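Local coordinates for sensor protein DivL (Caulobacter crescentus, PDB 4Q20), which phosphorylates the cell-cycle regulator CtrA as a membrane-bound kinase of the histidine kinase family and is required for cell division and growth, at residues 100-105 / 226-231; 118-123 / 188-193. All coordinates share one frame; numbering follows the deposited sequence.

In the fold
Both contacts lie in the C-terminal histidine kinase portion of DivL; one joins two domains and the other lies within one of them. Contact 1 joins the end of helix 73-103, the second long helix of the HisKA hairpin, to helix 222-232 of the GHKL ATPase-like domain. Contact 2 lies inside that domain, where helix 116-133 packs on the mixed sheet. In sequence, contact 2 falls wholly between the two segments of contact 1; their centres are about 20 Å apart, and their closest atoms still about 7 Å. Helix 153-170 links them, meeting Leu229 of one and Leu119 of the other. Tyr49, the autophosphorylation site, is on helix 26-66 and is unmodified here.

Contact 1. Residues 100-105 / 226-231; sequences AQIDAG and VKALVE
Ile102 carries the apolar contact, reaching from one helix to Ala228 and Leu229 on the other. Both of its branches meet the methyl of Ala228: Ile102 CG2 lies 4.1 Å from Ala228 CB, and Ile102 CD1 is also 4.1 Å from Ala228 CB. The branch point at CB makes the fork, and chi1 of -81° turns it, with CG2 anti to the backbone N and CG1 beside that N. Isoleucine suits the place because it is branched at CB and still long enough to go further: Ile102 CD1 reaches on to Leu229 CD2 at 4.0 Å. There the two side chains cross at about a right angle. The small Ala228 lets the two helix backbones approach to 7.7 Å between Ile102 CA and Ala228 CA. This is an interdomain contact of the histidine kinase architecture, between the second helix of the HisKA hairpin and a helix of the GHKL domain. Met107 in the following loop touches both Ile102 and Leu229, while Thr159 of helix 153-170 packs on Leu229.

No hydrogen bond crosses between the two segments. A salt bridge from Asp103 OD1 to Arg210 adds a polar link nearby. Just beyond the helix, Gly105 takes a positive phi of 71°, which suits glycine, in a Schellman motif whose bonds include Gly105 N to Ile102 O at 3.0 Å.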
loop_
_atom_site.group_PDB
_atom_site.type_symbol
_atom_site.label_atom_id
_atom_site.label_comp_id
_atom_site.label_asym_id
_atom_site.label_seq_id
_atom_site.Cartn_x
_atom_site.Cartn_y
_atom_site.Cartn_z
ATOM N N ALA A 100 -1.362 8.163 -12.506
ATOM C CA ALA A 100 -0.078 8.145 -13.234
ATOM C C ALA A 100 -0.318 7.869 -14.729
ATOM O O ALA A 100 0.293 8.525 -15.578
ATOM C CB ALA A 100 0.855 7.100 -12.641
ATOM N N GLN A 101 -1.255 6.946 -15.036
ATOM C CA GLN A 101 -1.689 6.570 -16.388
ATOM C C GLN A 101 -2.305 7.793 -17.127
ATOM O O GLN A 101 -1.993 8.033 -18.299
ATOM C CB GLN A 101 -2.710 5.430 -16.267
ATOM C CG GLN A 101 -2.742 4.440 -17.426
ATOM C CD GLN A 101 -4.015 3.618 -17.420
ATOM O OE1 GLN A 101 -4.414 3.053 -16.395
ATOM N NE2 GLN A 101 -4.686 3.533 -18.564
ATOM N N ILE A 102 -3.145 8.572 -16.415
ATOM C CA ILE A 102 -3.797 9.788 -16.899
ATOM C C ILE A 102 -2.731 10.894 -17.142
ATOM O O ILE A 102 -2.779 11.569 -18.182
ATOM C CB ILE A 102 -4.923 10.233 -15.902
ATOM C CG1 ILE A 102 -6.217 9.416 -16.126
ATOM C CG2 ILE A 102 -5.240 11.728 -16.020
ATOM C CD1 ILE A 102 -7.182 9.312 -14.898
ATOM N N ASP A 103 -1.772 11.059 -16.197
ATOM C CA ASP A 103 -0.692 12.058 -16.268
ATOM C C ASP A 103 0.269 11.784 -17.454
ATOM O O ASP A 103 0.770 12.725 -18.077
ATOM C CB ASP A 103 0.084 12.113 -14.935
ATOM C CG ASP A 103 -0.660 12.757 -13.760
ATOM O OD1 ASP A 103 -1.693 13.430 -13.996
ATOM O OD2 ASP A 103 -0.207 12.590 -12.608
ATOM N N ALA A 104 0.485 10.500 -17.780
ATOM C CA ALA A 104 1.309 10.063 -18.903
ATOM C C ALA A 104 0.536 10.154 -20.239
ATOM O O ALA A 104 1.141 9.993 -21.302
ATOM C CB ALA A 104 1.774 8.638 -18.669
ATOM N N GLY A 105 -0.779 10.410 -20.168
ATOM C CA GLY A 105 -1.667 10.480 -21.327
ATOM C C GLY A 105 -1.910 9.110 -21.929
ATOM O O GLY A 105 -2.217 9.001 -23.117
ATOM N N VAL A 226 -11.946 11.598 -10.030
ATOM C CA VAL A 226 -13.324 11.907 -10.446
ATOM C C VAL A 226 -13.292 13.029 -11.501
ATOM O O VAL A 226 -13.848 12.869 -12.585
ATOM C CB VAL A 226 -14.195 12.306 -9.210
ATOM C CG1 VAL A 226 -15.472 13.031 -9.617
ATOM C CG2 VAL A 226 -14.516 11.095 -8.333
ATOM N N LYS A 227 -12.611 14.144 -11.184
ATOM C CA LYS A 227 -12.471 15.297 -12.068
ATOM C C LYS A 227 -11.813 14.910 -13.386
ATOM O O LYS A 227 -12.353 15.252 -14.431
ATOM C CB LYS A 227 -11.677 16.404 -11.385
ATOM C CG LYS A 227 -11.590 17.663 -12.245
ATOM C CD LYS A 227 -10.981 18.810 -11.532
ATOM C CE LYS A 227 -10.470 19.830 -12.510
ATOM N NZ LYS A 227 -10.139 21.096 -11.811
ATOM N N ALA A 228 -10.683 14.167 -13.336
ATOM C CA ALA A 228 -9.906 13.739 -14.500
ATOM C C ALA A 228 -10.688 12.765 -15.393
ATOM O O ALA A 228 -10.612 12.872 -16.616
ATOM C CB ALA A 228 -8.580 13.111 -14.059
ATOM N N LEU A 229 -11.441 11.846 -14.795
ATOM C CA LEU A 229 -12.243 10.862 -15.541
ATOM C C LEU A 229 -13.440 11.512 -16.228
ATOM O O LEU A 229 -13.694 11.213 -17.392
ATOM C CB LEU A 229 -12.730 9.737 -14.626
ATOM C CG LEU A 229 -11.686 8.747 -14.124
ATOM C CD1 LEU A 229 -12.323 7.733 -13.162
ATOM C CD2 LEU A 229 -10.943 8.081 -15.270
ATOM N N VAL A 230 -14.153 12.418 -15.523
ATOM C CA VAL A 230 -15.304 13.129 -16.071
ATOM C C VAL A 230 -14.826 14.110 -17.159
ATOM O O VAL A 230 -15.496 14.258 -18.184
ATOM C CB VAL A 230 -16.122 13.817 -14.951
ATOM C CG1 VAL A 230 -17.175 14.750 -15.513
ATOM C CG2 VAL A 230 -16.763 12.776 -14.038
ATOM N N GLU A 231 -13.657 14.731 -16.971
ATOM C CA GLU A 231 -13.112 15.671 -17.952
ATOM C C GLU A 231 -12.631 14.951 -19.204
ATOM O O GLU A 231 -12.629 15.556 -20.276
ATOM C CB GLU A 231 -12.012 16.531 -17.356
ATOM C CG GLU A 231 -12.590 17.552 -16.413
ATOM C CD GLU A 231 -11.697 18.688 -15.975
ATOM O OE1 GLU A 231 -10.476 18.631 -16.239
ATOM O OE2 GLU A 231 -12.236 19.655 -15.387
#

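Contact 2. Residues 118-123 / 188-193; sequences DLLLNA and VRLDVS
Asp191 OD1 is gripped by two groups, the guanidinium of Arg189, through two of its nitrogens, and the hydroxyl of Thr250 on neighbouring strand 247-254. Arg189 NH2 forms a salt bridge to Asp191 OD1 at 3.2 Å, using the syn lone pair of the oxygen, with the acceptor only 7° out of the guanidinium plane. A second, weak bond runs from Arg189 NE to Asp191 OD1 at 3.3 Å, so the carboxylate meets the guanidinium at its edge, which probably restricts the turning of the guanidinium. Arg182 lies close to Arg189, and the negative charge of Asp191 may offset part of the positive charge gathered there. Arg189 and Asp191 lie two apart on the strand, which brings both charged side chains out on one face.

Leu190, between them, faces the other way, toward helix 116-133. This is the layered alpha/beta sandwich of the GHKL fold, in which helices cover one face of a mixed sheet and strand 187-194 is its middle strand. The two methyls at the end of Leu190 go to different leucines of the helix. Leu190 CD2 meets Leu120 CD1 at 4.1 Å, where the side chains cross obliquely. The other methyl, Leu190 CD1, has the looser partner, Leu119 CD2 at 4.4 Å. Leucine suits all three buried positions: Leu120 and Leu190 together span the 8.8 Å between their CA atoms, and Leu119 adds a second apolar chain from the helix, with no polar group brought into the layer. Leu119 also packs on Leu156 and Leu160 of helix 153-170, and Leu190 on Ala181 and Leu253 of the adjoining strands.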
loop_
_atom_site.group_PDB
_atom_site.type_symbol
_atom_site.label_atom_id
_atom_site.label_comp_id
_atom_site.label_asym_id
_atom_site.label_seq_id
_atom_site.Cartn_x
_atom_site.Cartn_y
_atom_site.Cartn_z
ATOM N N ASP A 118 -28.843 1.405 -14.276
ATOM C CA ASP A 118 -28.056 0.277 -13.793
ATOM C C ASP A 118 -26.757 0.745 -13.139
ATOM O O ASP A 118 -26.385 0.206 -12.094
ATOM C CB ASP A 118 -27.794 -0.782 -14.892
ATOM C CG ASP A 118 -26.994 -0.407 -16.140
ATOM O OD1 ASP A 118 -25.928 0.242 -15.996
ATOM O OD2 ASP A 118 -27.323 -0.937 -17.238
ATOM N N LEU A 119 -26.102 1.772 -13.735
ATOM C CA LEU A 119 -24.856 2.377 -13.278
ATOM C C LEU A 119 -24.997 2.887 -11.820
ATOM O O LEU A 119 -24.115 2.635 -10.988
ATOM C CB LEU A 119 -24.496 3.521 -14.246
ATOM C CG LEU A 119 -23.111 4.189 -14.121
ATOM C CD1 LEU A 119 -22.040 3.375 -14.822
ATOM C CD2 LEU A 119 -23.136 5.574 -14.711
ATOM N N LEU A 120 -26.138 3.533 -11.509
ATOM C CA LEU A 120 -26.461 4.043 -10.179
ATOM C C LEU A 120 -26.760 2.913 -9.185
ATOM O O LEU A 120 -26.295 2.979 -8.046
ATOM C CB LEU A 120 -27.660 5.003 -10.263
ATOM C CG LEU A 120 -27.333 6.505 -10.269
ATOM C CD1 LEU A 120 -26.557 6.927 -11.518
ATOM C CD2 LEU A 120 -28.587 7.306 -10.167
ATOM N N LEU A 121 -27.523 1.878 -9.604
ATOM C CA LEU A 121 -27.874 0.745 -8.735
ATOM C C LEU A 121 -26.663 -0.135 -8.418
ATOM O O LEU A 121 -26.597 -0.718 -7.332
ATOM C CB LEU A 121 -28.991 -0.111 -9.351
ATOM C CG LEU A 121 -30.399 0.480 -9.273
ATOM C CD1 LEU A 121 -31.301 -0.108 -10.347
ATOM C CD2 LEU A 121 -31.005 0.315 -7.878
ATOM N N ASN A 122 -25.701 -0.222 -9.354
ATOM C CA ASN A 122 -24.481 -1.008 -9.161
ATOM C C ASN A 122 -23.575 -0.312 -8.146
ATOM O O ASN A 122 -22.978 -0.991 -7.312
ATOM C CB ASN A 122 -23.773 -1.253 -10.487
ATOM C CG ASN A 122 -24.589 -2.088 -11.449
ATOM O OD1 ASN A 122 -25.633 -2.637 -11.103
ATOM N ND2 ASN A 122 -24.186 -2.136 -12.706
ATOM N N ALA A 123 -23.538 1.038 -8.159
ATOM C CA ALA A 123 -22.726 1.784 -7.201
ATOM C C ALA A 123 -23.329 1.688 -5.789
ATOM O O ALA A 123 -22.587 1.635 -4.804
ATOM C CB ALA A 123 -22.584 3.231 -7.639
ATOM N N VAL A 188 -26.414 15.136 -19.240
ATOM C CA VAL A 188 -26.831 14.231 -18.189
ATOM C C VAL A 188 -25.986 14.596 -16.979
ATOM O O VAL A 188 -24.776 14.754 -17.103
ATOM C CB VAL A 188 -26.775 12.730 -18.587
ATOM C CG1 VAL A 188 -26.720 11.809 -17.362
ATOM C CG2 VAL A 188 -27.975 12.378 -19.457
ATOM N N ARG A 189 -26.628 14.801 -15.836
ATOM C CA ARG A 189 -25.924 15.134 -14.607
ATOM C C ARG A 189 -26.125 14.048 -13.557
ATOM O O ARG A 189 -27.255 13.677 -13.251
ATOM C CB ARG A 189 -26.303 16.531 -14.065
ATOM C CG ARG A 189 -27.772 16.771 -13.725
ATOM C CD ARG A 189 -28.002 18.201 -13.273
ATOM N NE ARG A 189 -27.537 18.448 -11.904
ATOM C CZ ARG A 189 -27.237 19.651 -11.425
ATOM N NH1 ARG A 189 -27.339 20.727 -12.199
ATOM N NH2 ARG A 189 -26.821 19.786 -10.175
ATOM N N LEU A 190 -25.019 13.526 -13.027
ATOM C CA LEU A 190 -25.016 12.506 -11.978
ATOM C C LEU A 190 -24.732 13.197 -10.649
ATOM O O LEU A 190 -23.704 13.857 -10.520
ATOM C CB LEU A 190 -23.968 11.404 -12.278
ATOM C CG LEU A 190 -23.999 10.781 -13.690
ATOM C CD1 LEU A 190 -22.808 9.912 -13.919
ATOM C CD2 LEU A 190 -25.263 9.988 -13.937
ATOM N N ASP A 191 -25.651 13.104 -9.686
ATOM C CA ASP A 191 -25.446 13.769 -8.398
ATOM C C ASP A 191 -25.241 12.770 -7.267
ATOM O O ASP A 191 -25.825 11.689 -7.279
ATOM C CB ASP A 191 -26.623 14.700 -8.050
ATOM C CG ASP A 191 -27.044 15.655 -9.153
ATOM O OD1 ASP A 191 -26.500 16.781 -9.194
ATOM O OD2 ASP A 191 -27.978 15.299 -9.939
ATOM N N VAL A 192 -24.386 13.117 -6.305
ATOM C CA VAL A 192 -24.134 12.302 -5.117
ATOM C C VAL A 192 -24.232 13.272 -3.937
ATOM O O VAL A 192 -23.299 14.027 -3.628
ATOM C CB VAL A 192 -22.827 11.451 -5.135
ATOM C CG1 VAL A 192 -22.661 10.691 -3.823
ATOM C CG2 VAL A 192 -22.814 10.484 -6.315
ATOM N N SER A 193 -25.423 13.304 -3.347
ATOM C CA SER A 193 -25.790 14.180 -2.242
ATOM C C SER A 193 -25.589 13.463 -0.904
ATOM O O SER A 193 -25.728 12.245 -0.823
ATOM C CB SER A 193 -27.236 14.622 -2.407
ATOM O OG SER A 193 -27.742 15.156 -1.195
#